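Local coordinates for cycloalternan-forming enzyme (Listeria monocytogenes serovar 1/2a, PDB 5F7U), which is a multidomain member of glycoside hydrolase family 31, with a TIM barrel, several beta-rich domains and a family 6 carbohydrate-binding module, and holds glycans at several sites, at residues T407-N412 and T519-Y524; A414-K419 and D428-N433; I453-V458 and V529-F534. The protein carries 1 engineered substitution. All coordinates share one frame; numbering follows the deposited sequence.

Contact 1. Residues T407-N412 and T519-Y524; sequences TYYIWN and TSQREY. With GLC (alpha-D-glucopyranose), chain F.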
loop_
_atom_site.group_PDB
_atom_site.type_symbol
_atom_site.label_atom_id
_atom_site.label_comp_id
_atom_site.label_asym_id
_atom_site.label_seq_id
_atom_site.Cartn_x
_atom_site.Cartn_y
_atom_site.Cartn_z
ATOM N N THR A 407 -17.189 -27.158 -6.706
ATOM C CA THR A 407 -18.155 -26.145 -6.279
ATOM C C THR A 407 -17.460 -25.001 -5.535
ATOM O O THR A 407 -17.963 -23.881 -5.496
ATOM C CB THR A 407 -19.215 -26.720 -5.319
ATOM O OG1 THR A 407 -18.600 -27.119 -4.083
ATOM C CG2 THR A 407 -19.972 -27.927 -5.953
ATOM N N TYR A 408 -16.349 -25.315 -4.874
ATOM C CA TYR A 408 -15.636 -24.376 -3.996
ATOM C C TYR A 408 -16.444 -23.891 -2.786
ATOM O O TYR A 408 -16.108 -22.870 -2.188
ATOM C CB TYR A 408 -15.010 -23.209 -4.796
ATOM C CG TYR A 408 -13.941 -23.717 -5.711
ATOM C CD1 TYR A 408 -12.650 -23.953 -5.223
ATOM C CD2 TYR A 408 -14.229 -24.022 -7.040
ATOM C CE1 TYR A 408 -11.670 -24.473 -6.040
ATOM C CE2 TYR A 408 -13.255 -24.550 -7.878
ATOM C CZ TYR A 408 -11.977 -24.762 -7.364
ATOM O OH TYR A 408 -11.006 -25.293 -8.186
ATOM N N TYR A 409 -17.516 -24.607 -2.433
ATOM C CA TYR A 409 -18.160 -24.357 -1.150
ATOM C C TYR A 409 -18.374 -25.625 -0.314
ATOM O O TYR A 409 -18.942 -25.554 0.778
ATOM C CB TYR A 409 -19.443 -23.513 -1.297
ATOM C CG TYR A 409 -20.549 -24.161 -2.091
ATOM C CD1 TYR A 409 -21.399 -25.088 -1.494
ATOM C CD2 TYR A 409 -20.766 -23.820 -3.435
ATOM C CE1 TYR A 409 -22.415 -25.695 -2.222
ATOM C CE2 TYR A 409 -21.791 -24.413 -4.172
ATOM C CZ TYR A 409 -22.608 -25.346 -3.556
ATOM O OH TYR A 409 -23.646 -25.945 -4.246
ATOM N N ILE A 410 -17.882 -26.762 -0.819
ATOM C CA ILE A 410 -18.003 -28.062 -0.153
ATOM C C ILE A 410 -16.588 -28.563 0.137
ATOM O O ILE A 410 -15.703 -28.466 -0.722
ATOM C CB ILE A 410 -18.779 -29.071 -1.026
ATOM C CG1 ILE A 410 -20.209 -28.556 -1.279
ATOM C CG2 ILE A 410 -18.799 -30.485 -0.407
ATOM C CD1 ILE A 410 -21.000 -29.356 -2.314
ATOM N N TRP A 411 -16.394 -29.071 1.356
ATOM C CA TRP A 411 -15.123 -29.652 1.792
ATOM C C TRP A 411 -14.720 -30.832 0.929
ATOM O O TRP A 411 -15.566 -31.665 0.542
ATOM C CB TRP A 411 -15.198 -30.062 3.274
ATOM C CG TRP A 411 -15.212 -28.861 4.129
ATOM C CD1 TRP A 411 -16.314 -28.133 4.509
ATOM C CD2 TRP A 411 -14.063 -28.170 4.653
ATOM N NE1 TRP A 411 -15.912 -27.035 5.267
ATOM C CE2 TRP A 411 -14.543 -27.038 5.365
ATOM C CE3 TRP A 411 -12.669 -28.410 4.604
ATOM C CZ2 TRP A 411 -13.686 -26.135 6.009
ATOM C CZ3 TRP A 411 -11.815 -27.505 5.259
ATOM C CH2 TRP A 411 -12.340 -26.383 5.952
ATOM N N ASN A 412 -13.424 -30.926 0.650
ATOM C CA ASN A 412 -12.906 -32.065 -0.107
ATOM C C ASN A 412 -13.301 -33.400 0.537
ATOM O O ASN A 412 -13.293 -33.538 1.770
ATOM C CB ASN A 412 -11.381 -31.979 -0.242
ATOM C CG ASN A 412 -10.874 -32.684 -1.475
ATOM O OD1 ASN A 412 -11.675 -33.181 -2.293
ATOM N ND2 ASN A 412 -9.541 -32.712 -1.647
ATOM N N THR A 519 -23.680 -16.255 -1.908
ATOM C CA THR A 519 -23.280 -16.208 -0.506
ATOM C C THR A 519 -24.071 -17.191 0.361
ATOM O O THR A 519 -23.501 -17.795 1.267
ATOM C CB THR A 519 -23.323 -14.791 0.075
ATOM O OG1 THR A 519 -24.652 -14.275 0.014
ATOM C CG2 THR A 519 -22.326 -13.847 -0.671
ATOM N N SER A 520 -25.363 -17.395 0.058
ATOM C CA SER A 520 -26.170 -18.374 0.825
ATOM C C SER A 520 -25.548 -19.785 0.811
ATOM O O SER A 520 -25.690 -20.550 1.773
ATOM C CB SER A 520 -27.636 -18.429 0.354
ATOM O OG SER A 520 -27.777 -19.102 -0.891
ATOM N N GLN A 521 -24.851 -20.115 -0.277
ATOM C CA GLN A 521 -24.243 -21.433 -0.445
ATOM C C GLN A 521 -23.060 -21.615 0.487
ATOM O O GLN A 521 -22.695 -22.741 0.826
ATOM C CB GLN A 521 -23.782 -21.641 -1.890
ATOM C CG GLN A 521 -24.903 -21.587 -2.919
ATOM C CD GLN A 521 -24.387 -21.874 -4.309
ATOM O OE1 GLN A 521 -23.575 -21.116 -4.841
ATOM N NE2 GLN A 521 -24.837 -22.973 -4.900
ATOM N N ARG A 522 -22.464 -20.491 0.876
ATOM C CA ARG A 522 -21.345 -20.462 1.804
ATOM C C ARG A 522 -21.742 -20.163 3.250
ATOM O O ARG A 522 -20.874 -20.199 4.124
ATOM C CB ARG A 522 -20.294 -19.419 1.361
ATOM C CG ARG A 522 -19.420 -19.879 0.214
ATOM C CD ARG A 522 -19.916 -19.339 -1.108
ATOM N NE ARG A 522 -19.058 -19.769 -2.217
ATOM C CZ ARG A 522 -19.501 -20.069 -3.429
ATOM N NH1 ARG A 522 -18.649 -20.487 -4.374
ATOM N NH2 ARG A 522 -20.799 -19.983 -3.689
ATOM N N GLU A 523 -23.027 -19.884 3.507
ATOM C CA GLU A 523 -23.460 -19.483 4.857
ATOM C C GLU A 523 -22.997 -20.454 5.950
ATOM O O GLU A 523 -22.463 -20.023 6.981
ATOM C CB GLU A 523 -24.984 -19.318 4.922
ATOM C CG GLU A 523 -25.460 -18.637 6.200
ATOM C CD GLU A 523 -26.934 -18.867 6.505
ATOM O OE1 GLU A 523 -27.762 -18.873 5.574
ATOM O OE2 GLU A 523 -27.290 -19.043 7.691
ATOM N N TYR A 524 -23.199 -21.759 5.726
ATOM C CA TYR A 524 -22.872 -22.769 6.734
ATOM C C TYR A 524 -21.395 -22.742 7.181
ATOM O O TYR A 524 -21.090 -23.127 8.312
ATOM C CB TYR A 524 -23.299 -24.178 6.265
ATOM C CG TYR A 524 -22.278 -24.873 5.397
ATOM C CD1 TYR A 524 -22.161 -24.556 4.033
ATOM C CD2 TYR A 524 -21.429 -25.862 5.930
ATOM C CE1 TYR A 524 -21.213 -25.191 3.232
ATOM C CE2 TYR A 524 -20.477 -26.508 5.128
ATOM C CZ TYR A 524 -20.376 -26.165 3.787
ATOM O OH TYR A 524 -19.439 -26.792 2.986
HETATM C C1 GLC F . -4.270 -23.048 -6.655
HETATM C C2 GLC F . -4.560 -23.668 -8.029
HETATM C C3 GLC F . -6.068 -23.793 -8.279
HETATM C C4 GLC F . -6.765 -24.504 -7.119
HETATM C C5 GLC F . -6.443 -23.741 -5.825
HETATM C C6 GLC F . -7.131 -24.282 -4.579
HETATM O O2 GLC F . -4.004 -22.850 -9.061
HETATM O O3 GLC F . -6.310 -24.499 -9.502
HETATM O O4 GLC F . -8.176 -24.533 -7.366
HETATM O O5 GLC F . -5.015 -23.722 -5.624
HETATM O O6 GLC F . -6.559 -25.551 -4.249
HETATM O O HOH W 1 -25.629 -25.136 -2.623
HETATM O O HOH W 2 -18.939 -29.516 3.002
#
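The ring of Tyr409 is the centre of this contact. Gln521 CB lies 3.9 Å from the centroid of the ring and 6° off its normal, a well-aimed CH-pi contact. Thr407 CB covers the opposite face, nearer the rim. Beyond CG the Gln521 chain is extended, so its amide crosses obliquely near the hydroxyl end of the ring. The two polar ends do not bond directly. A water joins them, donating to Tyr409 OH at 2.7 Å and accepting from Gln521 NE2 at 3.2 Å. Tyr409 OH is also bonded to Asp474.

Arg522 crosses the ring at about a right angle. Tyr409 CD2 lies over one face of the guanidinium, 3.8 Å from Arg522 NH2. Gln457 OE1 holds Arg522 NE and Trp518 O holds NH2, which together probably set the rotation of the group. Tyr524 comes tip first: its OH donates to Tyr409 O at 2.6 Å, in the carbonyl plane. The same hydroxyl accepts from a second water, which in turn takes the N-H of Trp411. Thr407 OG1 accepts from Tyr409 N at 3.2 Å in an ST turn and is also bonded to Asp404. The end of Tyr408 leads away, with the ring edge near O4 of the chain F glucopyranose; Tyr408 OH is bonded to Glu405.

Segment 407-412 belongs to the loop after barrel strand 396-399. Segment 519-524 spans the junction of helices 512-520 and 523-527. Gln470 of helix 469-481 touches Tyr409, Tyr570 of helix 555-577 touches Arg522, and helix 439-448 packs against Trp411.

Contact 2. Residues A414-K419 and D428-N433; sequences ATYTAK and DDFTFN. With GLC (alpha-D-glucopyranose), chain C.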
loop_
_atom_site.group_PDB
_atom_site.type_symbol
_atom_site.label_atom_id
_atom_site.label_comp_id
_atom_site.label_asym_id
_atom_site.label_seq_id
_atom_site.Cartn_x
_atom_site.Cartn_y
_atom_site.Cartn_z
ATOM N N ALA A 414 -16.125 -34.715 1.018
ATOM C CA ALA A 414 -17.451 -34.762 1.670
ATOM C C ALA A 414 -18.471 -35.399 0.736
ATOM O O ALA A 414 -18.476 -35.136 -0.471
ATOM C CB ALA A 414 -17.915 -33.368 2.091
ATOM N N THR A 415 -19.316 -36.250 1.298
ATOM C CA THR A 415 -20.407 -36.856 0.526
ATOM C C THR A 415 -21.729 -36.298 1.033
ATOM O O THR A 415 -21.793 -35.790 2.159
ATOM C CB THR A 415 -20.370 -38.393 0.568
ATOM O OG1 THR A 415 -20.423 -38.853 1.928
ATOM C CG2 THR A 415 -19.101 -38.920 -0.107
ATOM N N TYR A 416 -22.761 -36.366 0.185
ATOM C CA TYR A 416 -24.054 -35.686 0.405
ATOM C C TYR A 416 -25.028 -36.062 -0.720
ATOM O O TYR A 416 -24.601 -36.515 -1.792
ATOM C CB TYR A 416 -23.870 -34.154 0.412
ATOM C CG TYR A 416 -23.142 -33.646 -0.820
ATOM C CD1 TYR A 416 -23.851 -33.325 -1.992
ATOM C CD2 TYR A 416 -21.743 -33.525 -0.836
ATOM C CE1 TYR A 416 -23.186 -32.880 -3.132
ATOM C CE2 TYR A 416 -21.072 -33.080 -1.974
ATOM C CZ TYR A 416 -21.796 -32.761 -3.113
ATOM O OH TYR A 416 -21.138 -32.322 -4.227
ATOM N N THR A 417 -26.320 -35.839 -0.492
ATOM C CA THR A 417 -27.293 -35.905 -1.571
ATOM C C THR A 417 -27.266 -34.550 -2.274
ATOM O O THR A 417 -27.471 -33.504 -1.637
ATOM C CB THR A 417 -28.690 -36.257 -1.040
ATOM O OG1 THR A 417 -28.623 -37.531 -0.394
ATOM C CG2 THR A 417 -29.732 -36.320 -2.176
ATOM N N ALA A 418 -26.987 -34.570 -3.579
ATOM C CA ALA A 418 -26.905 -33.337 -4.362
ATOM C C ALA A 418 -28.234 -32.587 -4.327
ATOM O O ALA A 418 -29.309 -33.207 -4.248
ATOM C CB ALA A 418 -26.495 -33.629 -5.793
ATOM N N LYS A 419 -28.149 -31.263 -4.356
ATOM C CA LYS A 419 -29.336 -30.418 -4.319
ATOM C C LYS A 419 -29.524 -29.699 -5.642
ATOM O O LYS A 419 -28.567 -29.183 -6.226
ATOM C CB LYS A 419 -29.269 -29.422 -3.163
ATOM C CG LYS A 419 -29.339 -30.047 -1.775
ATOM C CD LYS A 419 -29.240 -28.973 -0.698
ATOM C CE LYS A 419 -29.538 -29.526 0.693
ATOM N NZ LYS A 419 -30.876 -30.149 0.786
ATOM N N ASP A 428 -25.107 -30.419 8.624
ATOM C CA ASP A 428 -25.720 -31.743 8.813
ATOM C C ASP A 428 -25.999 -32.499 7.524
ATOM O O ASP A 428 -26.237 -33.708 7.564
ATOM C CB ASP A 428 -27.037 -31.621 9.593
ATOM C CG ASP A 428 -26.831 -31.222 11.041
ATOM O OD1 ASP A 428 -25.670 -31.201 11.512
ATOM O OD2 ASP A 428 -27.842 -30.914 11.719
ATOM N N ASP A 429 -26.006 -31.793 6.392
ATOM C CA ASP A 429 -26.226 -32.438 5.091
ATOM C C ASP A 429 -25.034 -33.296 4.659
ATOM O O ASP A 429 -25.174 -34.167 3.806
ATOM C CB ASP A 429 -26.547 -31.395 4.008
ATOM C CG ASP A 429 -27.959 -30.818 4.132
ATOM O OD1 ASP A 429 -28.910 -31.551 4.509
ATOM O OD2 ASP A 429 -28.127 -29.621 3.826
ATOM N N PHE A 430 -23.860 -33.042 5.239
ATOM C CA PHE A 430 -22.627 -33.691 4.774
ATOM C C PHE A 430 -22.215 -34.854 5.644
ATOM O O PHE A 430 -22.465 -34.846 6.851
ATOM C CB PHE A 430 -21.497 -32.675 4.715
ATOM C CG PHE A 430 -21.756 -31.545 3.779
ATOM C CD1 PHE A 430 -21.661 -31.732 2.392
ATOM C CD2 PHE A 430 -22.084 -30.283 4.275
ATOM C CE1 PHE A 430 -21.888 -30.672 1.518
ATOM C CE2 PHE A 430 -22.314 -29.219 3.405
ATOM C CZ PHE A 430 -22.203 -29.413 2.023
ATOM N N THR A 431 -21.636 -35.867 5.008
ATOM C CA THR A 431 -20.834 -36.883 5.669
ATOM C C THR A 431 -19.377 -36.535 5.339
ATOM O O THR A 431 -18.975 -36.513 4.171
ATOM C CB THR A 431 -21.194 -38.289 5.156
ATOM O OG1 THR A 431 -22.577 -38.537 5.407
ATOM C CG2 THR A 431 -20.367 -39.377 5.837
ATOM N N PHE A 432 -18.597 -36.257 6.374
ATOM C CA PHE A 432 -17.213 -35.813 6.166
ATOM C C PHE A 432 -16.253 -36.996 6.203
ATOM O O PHE A 432 -16.351 -37.846 7.073
ATOM C CB PHE A 432 -16.857 -34.711 7.158
ATOM C CG PHE A 432 -17.643 -33.449 6.939
ATOM C CD1 PHE A 432 -17.376 -32.634 5.833
ATOM C CD2 PHE A 432 -18.662 -33.077 7.820
ATOM C CE1 PHE A 432 -18.103 -31.461 5.619
ATOM C CE2 PHE A 432 -19.382 -31.903 7.613
ATOM C CZ PHE A 432 -19.104 -31.099 6.517
ATOM N N ASN A 433 -15.375 -37.061 5.203
ATOM C CA ASN A 433 -14.546 -38.234 4.943
ATOM C C ASN A 433 -13.107 -37.833 4.638
ATOM O O ASN A 433 -12.817 -36.663 4.347
ATOM C CB ASN A 433 -15.067 -39.014 3.724
ATOM C CG ASN A 433 -16.541 -39.374 3.815
ATOM O OD1 ASN A 433 -16.938 -40.251 4.583
ATOM N ND2 ASN A 433 -17.354 -38.723 2.991
HETATM C C1 GLC C . -20.443 -36.146 -3.795
HETATM C C2 GLC C . -21.865 -36.654 -3.510
HETATM C C3 GLC C . -22.520 -37.232 -4.768
HETATM C C4 GLC C . -22.456 -36.246 -5.932
HETATM C C5 GLC C . -21.021 -35.746 -6.159
HETATM C C6 GLC C . -20.980 -34.615 -7.177
HETATM O O2 GLC C . -21.840 -37.644 -2.479
HETATM O O3 GLC C . -23.890 -37.546 -4.498
HETATM O O4 GLC C . -22.937 -36.870 -7.123
HETATM O O5 GLC C . -20.452 -35.259 -4.929
HETATM O O6 GLC C . -21.744 -33.506 -6.684
HETATM O O HOH W 3 -27.221 -35.006 2.057
HETATM O O HOH W 4 -31.389 -30.647 3.493
#
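A single antiparallel beta bridge pinches together the long loop that follows strand 396-399 of the TIM barrel, and one arm of the bridge holds a glycan. Thr415 and Thr431 form the hydrogen-bonded pair. Thr415 N donates to Thr431 O at 2.9 Å, and Thr431 N returns the bond to Thr415 O at the same 2.9 Å. Both bonds are nearly straight (167° and 170°) and lie in the carbonyl planes. Phe430 CA and Ala414 CA add CA-H...O contacts beside them.

Tyr416 faces two ways. With CG between backbone N and carbonyl carbon (chi1 53°), its ring is laid along Phe430. The glucopyranose of chain C lies over one ring face, with its C2 above the centre. The sugar is also gripped by the backbone. Tyr416 N donates to sugar O2 at 3.1 Å, and Tyr416 O accepts from both O2 and O3. At the far end of the ring Tyr416 OH is bonded to sugar O6 at 2.8 Å. Glu469 and Gln470 also bond this sugar.

Phe430 runs alongside Tyr416, pointing the same way. Tyr416 CD2 lies at the edge of the Phe430 ring, 3.7 Å from Phe430 CD1; the rings as a pair are oblique. Ala414 CB touches both Phe430 and Phe432. Phe425 stacks on Phe430 and meets Tyr416 edge-to-face.

Two waters bridge the segments near Asp429. One joins Thr417 N to Asp429 O. The other joins Lys419 NZ to Asp429 OD1, so this charge pair is linked through water and not by a direct salt bridge. Asp429 OD2 is taken by Ser426 N. At the other end Asn433, also bonded to Asn413 O, crosses Thr415 at about a right angle, and its ND2 donates in the amide plane to Thr415 OG1 at 3.3 Å.

Contact 3. Residues I453-V458 and V529-F534; sequences IVLWQV and VGIDGF. With GLC (alpha-D-glucopyranose), chain B; GLC (alpha-D-glucopyranose), chain F.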
loop_
_atom_site.group_PDB
_atom_site.type_symbol
_atom_site.label_atom_id
_atom_site.label_comp_id
_atom_site.label_asym_id
_atom_site.label_seq_id
_atom_site.Cartn_x
_atom_site.Cartn_y
_atom_site.Cartn_z
ATOM N N ILE A 453 -9.195 -18.380 10.919
ATOM C CA ILE A 453 -8.976 -19.090 9.658
ATOM C C ILE A 453 -9.798 -18.481 8.529
ATOM O O ILE A 453 -10.969 -18.166 8.715
ATOM C CB ILE A 453 -9.286 -20.608 9.812
ATOM C CG1 ILE A 453 -8.850 -21.401 8.562
ATOM C CG2 ILE A 453 -10.759 -20.872 10.171
ATOM C CD1 ILE A 453 -8.711 -22.901 8.826
ATOM N N VAL A 454 -9.188 -18.324 7.364
ATOM C CA VAL A 454 -9.932 -17.897 6.169
ATOM C C VAL A 454 -9.847 -18.973 5.076
ATOM O O VAL A 454 -8.866 -19.731 5.022
ATOM C CB VAL A 454 -9.490 -16.493 5.629
ATOM C CG1 VAL A 454 -9.592 -15.440 6.733
ATOM C CG2 VAL A 454 -8.093 -16.523 5.052
ATOM N N LEU A 455 -10.889 -19.070 4.250
ATOM C CA LEU A 455 -10.922 -20.058 3.159
ATOM C C LEU A 455 -10.857 -19.385 1.789
ATOM O O LEU A 455 -11.496 -18.373 1.546
ATOM C CB LEU A 455 -12.212 -20.903 3.250
ATOM C CG LEU A 455 -12.423 -21.704 4.538
ATOM C CD1 LEU A 455 -13.680 -22.562 4.372
ATOM C CD2 LEU A 455 -11.216 -22.589 4.849
ATOM N N TRP A 456 -10.118 -20.007 0.882
ATOM C CA TRP A 456 -9.896 -19.490 -0.478
ATOM C C TRP A 456 -11.182 -19.587 -1.301
ATOM O O TRP A 456 -11.913 -20.602 -1.219
ATOM C CB TRP A 456 -8.805 -20.343 -1.101
ATOM C CG TRP A 456 -8.209 -19.949 -2.438
ATOM C CD1 TRP A 456 -7.095 -19.162 -2.643
ATOM C CD2 TRP A 456 -8.633 -20.396 -3.739
ATOM N NE1 TRP A 456 -6.814 -19.094 -3.997
ATOM C CE2 TRP A 456 -7.734 -19.844 -4.688
ATOM C CE3 TRP A 456 -9.678 -21.214 -4.196
ATOM C CZ2 TRP A 456 -7.860 -20.077 -6.069
ATOM C CZ3 TRP A 456 -9.809 -21.436 -5.591
ATOM C CH2 TRP A 456 -8.900 -20.867 -6.500
ATOM N N GLN A 457 -11.434 -18.541 -2.087
ATOM C CA GLN A 457 -12.612 -18.454 -2.963
ATOM C C GLN A 457 -12.256 -17.804 -4.306
ATOM O O GLN A 457 -11.234 -17.112 -4.419
ATOM C CB GLN A 457 -13.703 -17.590 -2.303
ATOM C CG GLN A 457 -14.306 -18.180 -1.045
ATOM C CD GLN A 457 -15.301 -19.280 -1.359
ATOM O OE1 GLN A 457 -16.462 -19.004 -1.632
ATOM N NE2 GLN A 457 -14.847 -20.522 -1.346
ATOM N N VAL A 458 -13.123 -18.034 -5.286
ATOM C CA VAL A 458 -13.107 -17.365 -6.601
ATOM C C VAL A 458 -14.522 -16.849 -6.932
ATOM O O VAL A 458 -15.504 -17.334 -6.349
ATOM C CB VAL A 458 -12.588 -18.275 -7.744
ATOM C CG1 VAL A 458 -11.084 -18.450 -7.639
ATOM C CG2 VAL A 458 -13.273 -19.637 -7.733
ATOM N N VAL A 529 -19.475 -24.018 10.644
ATOM C CA VAL A 529 -18.056 -24.401 10.624
ATOM C C VAL A 529 -17.230 -23.371 11.403
ATOM O O VAL A 529 -16.199 -23.712 11.996
ATOM C CB VAL A 529 -17.513 -24.606 9.181
ATOM C CG1 VAL A 529 -16.078 -25.104 9.207
ATOM C CG2 VAL A 529 -18.376 -25.599 8.415
ATOM N N GLY A 530 -17.704 -22.122 11.419
ATOM C CA GLY A 530 -17.108 -21.050 12.223
ATOM C C GLY A 530 -15.872 -20.360 11.669
ATOM O O GLY A 530 -15.030 -19.884 12.440
ATOM N N ILE A 531 -15.756 -20.284 10.345
ATOM C CA ILE A 531 -14.594 -19.602 9.750
ATOM C C ILE A 531 -14.590 -18.085 10.009
ATOM O O ILE A 531 -15.627 -17.495 10.387
ATOM C CB ILE A 531 -14.414 -19.932 8.249
ATOM C CG1 ILE A 531 -15.487 -19.245 7.401
ATOM C CG2 ILE A 531 -14.340 -21.445 8.048
ATOM C CD1 ILE A 531 -15.222 -19.254 5.891
ATOM N N ASP A 532 -13.440 -17.467 9.752
ATOM C CA ASP A 532 -13.195 -16.076 10.089
ATOM C C ASP A 532 -12.978 -15.205 8.865
ATOM O O ASP A 532 -12.432 -14.111 8.968
ATOM C CB ASP A 532 -11.994 -16.007 11.042
ATOM C CG ASP A 532 -12.220 -16.844 12.281
ATOM O OD1 ASP A 532 -13.047 -16.423 13.097
ATOM O OD2 ASP A 532 -11.645 -17.943 12.401
ATOM N N GLY A 533 -13.411 -15.683 7.699
ATOM C CA GLY A 533 -13.377 -14.848 6.507
ATOM C C GLY A 533 -12.935 -15.638 5.295
ATOM O O GLY A 533 -12.841 -16.862 5.341
ATOM N N PHE A 534 -12.686 -14.918 4.219
ATOM C CA PHE A 534 -12.361 -15.535 2.937
ATOM C C PHE A 534 -11.147 -14.892 2.302
ATOM O O PHE A 534 -10.960 -13.660 2.379
ATOM C CB PHE A 534 -13.525 -15.377 1.967
ATOM C CG PHE A 534 -14.796 -16.045 2.415
ATOM C CD1 PHE A 534 -14.942 -17.419 2.297
ATOM C CD2 PHE A 534 -15.843 -15.293 2.975
ATOM C CE1 PHE A 534 -16.134 -18.051 2.702
ATOM C CE2 PHE A 534 -17.026 -15.916 3.400
ATOM C CZ PHE A 534 -17.172 -17.298 3.248
HETATM C C1 GLC B . -3.596 -17.710 -7.107
HETATM C C2 GLC B . -3.098 -16.897 -5.892
HETATM C C3 GLC B . -2.133 -17.691 -4.989
HETATM C C4 GLC B . -2.756 -19.041 -4.598
HETATM C C5 GLC B . -3.390 -19.741 -5.808
HETATM C C6 GLC B . -4.160 -21.001 -5.447
HETATM O O2 GLC B . -2.599 -15.624 -6.315
HETATM O O3 GLC B . -1.819 -16.963 -3.788
HETATM O O4 GLC B . -1.753 -19.897 -4.021
HETATM O O5 GLC B . -4.251 -18.886 -6.590
HETATM O O6 GLC B . -4.517 -21.621 -6.698
HETATM C C1 GLC F . -4.270 -23.048 -6.655
HETATM C C2 GLC F . -4.560 -23.668 -8.029
HETATM C C3 GLC F . -6.068 -23.793 -8.279
HETATM C C4 GLC F . -6.765 -24.504 -7.119
HETATM C C5 GLC F . -6.443 -23.741 -5.825
HETATM C C6 GLC F . -7.131 -24.282 -4.579
HETATM O O2 GLC F . -4.004 -22.850 -9.061
HETATM O O3 GLC F . -6.310 -24.499 -9.502
HETATM O O4 GLC F . -8.176 -24.533 -7.366
HETATM O O5 GLC F . -5.015 -23.722 -5.624
HETATM O O6 GLC F . -6.559 -25.551 -4.249
#
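Backbone hydrogen bonds join two neighbouring strands of the eight-stranded parallel barrel here, 452-457 and the run into 534-536. Asp532 N donates to Ile453 O at 2.8 Å, nearly along the C=O axis. Leu455 N donates to Gly533 O at 3.1 Å, coming from 26° above the carbonyl plane. Leu455 and Phe534 form the parallel bridge. Two CA-H...O contacts fill the ladder: Val454 CA to Gly533 O at 3.2 Å, and Phe534 CA to Leu455 O at 3.3 Å. Gly533 has phi 139°, and its bare CA lets Val454 CB and CG1 press close to its backbone. At these backbone angles a CB would also clash with the carbonyl O of Asp532.

One side-chain bond crosses the contact. Asp532 OD2 accepts from Ile453 N at 2.9 Å with its anti lone pair, in a fairly straight bond (164°). His447 NE2 grips the same oxygen.

Apolar contacts lie alongside. Leu455 CD1 meets Ile531 CG2 at 3.9 Å, the two chains crossing at about a right angle. Gln457 and Phe534 run side by side, with Gln457 CG 3.5 Å from Phe534 CD1. Gln457 is bent at chi2, so its amide folds back and NE2 donates to Trp456 O at 2.9 Å. That amide is well satisfied: NE2 also reaches Tyr408 O, while OE1 accepts from Arg522 and is bonded to Tyr570.

Trp456 turns away from the partner strand. One face of its indole lies under C5 of the chain F glucopyranose, and its NE1 side approaches C6 of the chain B sugar. The bonds of Asp532 lie at the start of strand 452-457; Trp456, near its end, meets the sugars. With a backbone N-H and a histidine on one buried oxygen, Asp532 is probably kept as a carboxylate.

From the N terminus, the loop after barrel strand 396-399 enters contact 1 at 407-412. It then turns back on itself in contact 2, which closes a short loop between 414-419 and 428-433. After helix 439-448 the chain forms strand 452-457, the first half of contact 3. Contact 1 closes at 519-524, so contact 2 is nested inside its loop. Contact 3 closes at 529-534 and crosses contact 1, while contacts 2 and 3 follow in series. Contact 1 touches both others: Ile410 packs on Tyr416 and Phe430, and contacts 1 and 3 meet at Gln457 and share the chain F glucopyranose. Together they tie the glycan-binding outer loop to helices 512-520 and 523-527 and the barrel wall.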